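Local coordinates for protein putative transcriptional regulator, LysR family (Vibrio parahaemolyticus, PDB 3OXN) that probably acts as a DNA-binding transcriptional regulator of the LysR type, this piece being its substrate-binding (effector-sensing) domain, at residues Phe36-Ala45 and Trp210-Arg221. Numbering follows the deposited sequence.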
loop_
_atom_site.group_PDB
_atom_site.type_symbol
_atom_site.label_atom_id
_atom_site.label_comp_id
_atom_site.label_asym_id
_atom_site.label_seq_id
_atom_site.Cartn_x
_atom_site.Cartn_y
_atom_site.Cartn_z
ATOM N N PHE A 36 8.980 -5.106 -10.345
ATOM C CA PHE A 36 10.178 -5.500 -11.058
ATOM C C PHE A 36 10.048 -6.933 -11.603
ATOM O O PHE A 36 10.306 -7.191 -12.784
ATOM C CB PHE A 36 11.376 -5.380 -10.124
ATOM C CG PHE A 36 12.697 -5.596 -10.795
ATOM C CD1 PHE A 36 13.461 -4.517 -11.220
ATOM C CD2 PHE A 36 13.182 -6.876 -10.999
ATOM C CE1 PHE A 36 14.686 -4.713 -11.835
ATOM C CE2 PHE A 36 14.404 -7.080 -11.613
ATOM C CZ PHE A 36 15.156 -5.996 -12.032
ATOM N N ALA A 37 9.632 -7.858 -10.747
ATOM C CA ALA A 37 9.617 -9.277 -11.097
ATOM C C ALA A 37 8.395 -9.711 -11.905
ATOM O O ALA A 37 8.318 -10.854 -12.340
ATOM C CB ALA A 37 9.743 -10.132 -9.832
ATOM N N LEU A 38 7.431 -8.816 -12.098
ATOM C CA LEU A 38 6.177 -9.213 -12.741
ATOM C C LEU A 38 6.237 -9.344 -14.277
ATOM O O LEU A 38 5.573 -10.196 -14.846
ATOM C CB LEU A 38 5.012 -8.311 -12.304
ATOM C CG LEU A 38 4.235 -8.715 -11.040
ATOM C CD1 LEU A 38 3.401 -7.575 -10.530
ATOM C CD2 LEU A 38 3.354 -9.923 -11.284
ATOM N N PRO A 39 7.021 -8.495 -14.954
ATOM C CA PRO A 39 6.997 -8.608 -16.417
ATOM C C PRO A 39 7.544 -9.939 -16.925
ATOM O O PRO A 39 6.955 -10.534 -17.829
ATOM C CB PRO A 39 7.875 -7.444 -16.864
ATOM C CG PRO A 39 7.750 -6.447 -15.756
ATOM C CD PRO A 39 7.678 -7.258 -14.505
ATOM N N ARG A 40 8.646 -10.408 -16.349
ATOM C CA ARG A 40 9.166 -11.727 -16.706
ATOM C C ARG A 40 8.233 -12.863 -16.307
ATOM O O ARG A 40 8.249 -13.904 -16.943
ATOM C CB ARG A 40 10.568 -11.966 -16.137
ATOM C CG ARG A 40 11.679 -11.925 -17.205
ATOM C CD ARG A 40 12.358 -10.547 -17.322
ATOM N NE ARG A 40 13.720 -10.556 -16.780
ATOM C CZ ARG A 40 14.791 -10.947 -17.470
ATOM N NH1 ARG A 40 14.657 -11.356 -18.730
ATOM N NH2 ARG A 40 15.997 -10.929 -16.909
ATOM N N ILE A 41 7.422 -12.669 -15.263
ATOM C CA ILE A 41 6.461 -13.692 -14.831
ATOM C C ILE A 41 5.410 -13.952 -15.898
ATOM O O ILE A 41 5.205 -15.087 -16.313
ATOM C CB ILE A 41 5.709 -13.304 -13.525
ATOM C CG1 ILE A 41 6.674 -13.138 -12.353
ATOM C CG2 ILE A 41 4.692 -14.360 -13.176
ATOM C CD1 ILE A 41 7.442 -14.388 -12.040
ATOM N N TYR A 42 4.742 -12.884 -16.318
ATOM C CA TYR A 42 3.633 -12.968 -17.257
ATOM C C TYR A 42 4.109 -13.264 -18.662
ATOM O O TYR A 42 3.402 -13.882 -19.463
ATOM C CB TYR A 42 2.826 -11.677 -17.239
ATOM C CG TYR A 42 1.798 -11.685 -16.148
ATOM C CD1 TYR A 42 0.606 -12.370 -16.314
ATOM C CD2 TYR A 42 2.031 -11.045 -14.934
ATOM C CE1 TYR A 42 -0.330 -12.399 -15.324
ATOM C CE2 TYR A 42 1.096 -11.064 -13.935
ATOM C CZ TYR A 42 -0.092 -11.746 -14.133
ATOM O OH TYR A 42 -1.060 -11.777 -13.148
ATOM N N GLN A 43 5.313 -12.803 -18.957
ATOM C CA GLN A 43 5.941 -13.118 -20.216
ATOM C C GLN A 43 6.177 -14.622 -20.242
ATOM O O GLN A 43 5.935 -15.289 -21.251
ATOM C CB GLN A 43 7.248 -12.335 -20.346
ATOM C CG GLN A 43 8.296 -12.980 -21.234
ATOM C CD GLN A 43 7.859 -13.069 -22.683
ATOM O OE1 GLN A 43 6.730 -12.687 -23.035
ATOM N NE2 GLN A 43 8.753 -13.579 -23.539
ATOM N N GLU A 44 6.607 -15.153 -19.102
ATOM C CA GLU A 44 7.006 -16.550 -18.979
ATOM C C GLU A 44 5.810 -17.497 -18.775
ATOM O O GLU A 44 5.933 -18.710 -18.966
ATOM C CB GLU A 44 8.014 -16.687 -17.832
ATOM C CG GLU A 44 9.155 -17.667 -18.083
ATOM C CD GLU A 44 9.188 -18.799 -17.071
ATOM O OE1 GLU A 44 9.554 -18.531 -15.907
ATOM O OE2 GLU A 44 8.862 -19.953 -17.438
ATOM N N ALA A 45 4.657 -16.942 -18.399
ATOM C CA ALA A 45 3.471 -17.748 -18.102
ATOM C C ALA A 45 2.179 -16.966 -18.340
ATOM O O ALA A 45 1.433 -16.696 -17.398
ATOM C CB ALA A 45 3.524 -18.238 -16.670
ATOM N N TRP A 210 8.125 -23.392 -8.962
ATOM C CA TRP A 210 8.414 -22.560 -10.122
ATOM C C TRP A 210 8.292 -21.080 -9.778
ATOM O O TRP A 210 9.191 -20.295 -10.068
ATOM C CB TRP A 210 7.508 -22.919 -11.312
ATOM C CG TRP A 210 7.564 -21.889 -12.401
ATOM C CD1 TRP A 210 8.474 -21.815 -13.397
ATOM C CD2 TRP A 210 6.693 -20.763 -12.571
ATOM N NE1 TRP A 210 8.230 -20.721 -14.190
ATOM C CE2 TRP A 210 7.135 -20.056 -13.705
ATOM C CE3 TRP A 210 5.572 -20.282 -11.874
ATOM C CZ2 TRP A 210 6.509 -18.902 -14.169
ATOM C CZ3 TRP A 210 4.942 -19.132 -12.336
ATOM C CH2 TRP A 210 5.411 -18.457 -13.472
ATOM N N LEU A 211 7.174 -20.705 -9.164
ATOM C CA LEU A 211 6.944 -19.319 -8.744
ATOM C C LEU A 211 8.121 -18.800 -7.933
ATOM O O LEU A 211 8.657 -17.731 -8.218
ATOM C CB LEU A 211 5.659 -19.193 -7.904
ATOM C CG LEU A 211 4.928 -17.840 -7.807
ATOM C CD1 LEU A 211 4.042 -17.794 -6.581
ATOM C CD2 LEU A 211 5.878 -16.669 -7.782
ATOM N N ARG A 212 8.507 -19.561 -6.919
ATOM C CA ARG A 212 9.574 -19.138 -6.035
ATOM C C ARG A 212 10.858 -18.804 -6.798
ATOM O O ARG A 212 11.487 -17.760 -6.561
ATOM C CB ARG A 212 9.817 -20.192 -4.969
ATOM C CG ARG A 212 8.622 -20.394 -4.105
ATOM C CD ARG A 212 9.011 -20.928 -2.754
ATOM N NE ARG A 212 9.300 -22.349 -2.802
ATOM C CZ ARG A 212 8.370 -23.284 -2.951
ATOM N NH1 ARG A 212 7.099 -22.936 -3.073
ATOM N NH2 ARG A 212 8.710 -24.561 -2.983
ATOM N N SER A 213 11.214 -19.677 -7.737
ATOM C CA SER A 213 12.429 -19.508 -8.530
ATOM C C SER A 213 12.415 -18.276 -9.442
ATOM O O SER A 213 13.448 -17.607 -9.609
ATOM C CB SER A 213 12.718 -20.770 -9.349
ATOM O OG SER A 213 11.511 -21.319 -9.837
ATOM N N VAL A 214 11.269 -17.980 -10.052
ATOM C CA VAL A 214 11.179 -16.769 -10.857
ATOM C C VAL A 214 11.314 -15.551 -9.961
ATOM O O VAL A 214 11.970 -14.573 -10.326
ATOM C CB VAL A 214 9.905 -16.711 -11.691
ATOM C CG1 VAL A 214 10.200 -17.172 -13.113
ATOM C CG2 VAL A 214 8.836 -17.574 -11.077
ATOM N N VAL A 215 10.714 -15.634 -8.774
ATOM C CA VAL A 215 10.906 -14.623 -7.743
ATOM C C VAL A 215 12.386 -14.571 -7.372
ATOM O O VAL A 215 12.994 -13.505 -7.314
ATOM C CB VAL A 215 10.044 -14.933 -6.474
ATOM C CG1 VAL A 215 10.443 -14.057 -5.308
ATOM C CG2 VAL A 215 8.555 -14.778 -6.779
ATOM N N ARG A 216 12.960 -15.743 -7.131
ATOM C CA ARG A 216 14.347 -15.868 -6.690
ATOM C C ARG A 216 15.333 -15.207 -7.643
ATOM O O ARG A 216 16.183 -14.437 -7.221
ATOM C CB ARG A 216 14.705 -17.344 -6.541
ATOM C CG ARG A 216 15.666 -17.662 -5.415
ATOM C CD ARG A 216 16.261 -19.069 -5.558
ATOM N NE ARG A 216 15.321 -20.050 -6.110
ATOM N N GLU A 217 15.225 -15.506 -8.932
ATOM C CA GLU A 217 16.214 -15.020 -9.887
ATOM C C GLU A 217 15.949 -13.585 -10.337
ATOM O O GLU A 217 16.844 -12.923 -10.882
ATOM C CB GLU A 217 16.315 -15.954 -11.093
ATOM C CG GLU A 217 15.018 -16.122 -11.829
ATOM C CD GLU A 217 15.231 -16.511 -13.276
ATOM O OE1 GLU A 217 16.336 -17.026 -13.585
ATOM O OE2 GLU A 217 14.299 -16.295 -14.093
ATOM N N GLU A 218 14.721 -13.116 -10.117
ATOM C CA GLU A 218 14.365 -11.719 -10.379
ATOM C C GLU A 218 14.825 -10.825 -9.233
ATOM O O GLU A 218 15.338 -9.734 -9.464
ATOM C CB GLU A 218 12.862 -11.578 -10.612
ATOM C CG GLU A 218 12.403 -12.052 -11.984
ATOM C CD GLU A 218 13.053 -11.261 -13.120
ATOM O OE1 GLU A 218 13.164 -10.017 -12.996
ATOM O OE2 GLU A 218 13.466 -11.890 -14.130
ATOM N N CYS A 219 14.633 -11.297 -8.001
ATOM C CA CYS A 219 15.244 -10.687 -6.823
ATOM C C CYS A 219 16.745 -10.682 -7.018
ATOM O O CYS A 219 17.404 -9.652 -6.874
ATOM C CB CYS A 219 14.949 -11.507 -5.575
ATOM S SG CYS A 219 13.372 -11.184 -4.796
ATOM N N SER A 220 17.282 -11.854 -7.334
ATOM C CA SER A 220 18.701 -11.986 -7.624
ATOM C C SER A 220 19.017 -10.910 -8.645
ATOM O O SER A 220 19.870 -10.053 -8.418
ATOM C CB SER A 220 19.010 -13.373 -8.190
ATOM O OG SER A 220 20.045 -14.012 -7.454
ATOM N N ARG A 221 18.278 -10.932 -9.751
ATOM C CA ARG A 221 18.459 -9.970 -10.833
ATOM C C ARG A 221 18.411 -8.536 -10.311
ATOM O O ARG A 221 19.128 -7.661 -10.795
ATOM C CB ARG A 221 17.379 -10.179 -11.894
ATOM C CG ARG A 221 17.897 -10.215 -13.318
ATOM C CD ARG A 221 16.744 -10.169 -14.325
ATOM N NE ARG A 221 16.228 -8.821 -14.611
ATOM C CZ ARG A 221 16.906 -7.680 -14.448
ATOM N NH1 ARG A 221 16.328 -6.519 -14.747
ATOM N NH2 ARG A 221 18.160 -7.681 -13.994
#
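Glu-218 and Arg-40 meet with carboxylate and guanidinium planes 83° apart: OE2 of Glu-218 takes a salt bridge from NE of Arg-40 at 3.0 Å, while its OE1 makes a long one, 3.7 Å, to NE of Arg-221 one helical turn on. The two arginines sit next to each other on the same side of this carboxylate, whose charge would be expected to offset theirs in a salt-bridge network. Glu-218 CG, anti to its own carbonyl carbon, lies against Ala-37, whose CB is 3.5 Å from Glu-218 CB; the bend at chi2 then turns the carboxylate toward Arg-40. Phe-36 places CZ over one guanidinium face of Arg-221 near the rim, with the planes 47° apart. At the other end Trp-210 NE1 donates to Glu-44 OE1 (3.1 Å) on the carboxylate's syn side; OE2 receives a weak second bond. Val-214 CG2 covers the indole's centre, and Ile-41 CD1 packs 3.4 Å from Val-214 CB. Trp-210 CH2 lies 3.7 Å from Ala-45 CB. Phe-50 of strand 49-54 touches Ile-41 and Phe-21 of strand 20-25 touches Trp-210, seating the pair on the sheet. The axes of 36-44 and 210-221 approach to 9.4 Å at 136°; their parent helices, 28-44 and 206-227, pack obliquely, in roughly opposed directions, in one α/β lobe of the periplasmic-binding-protein-like effector domain of LysR regulators.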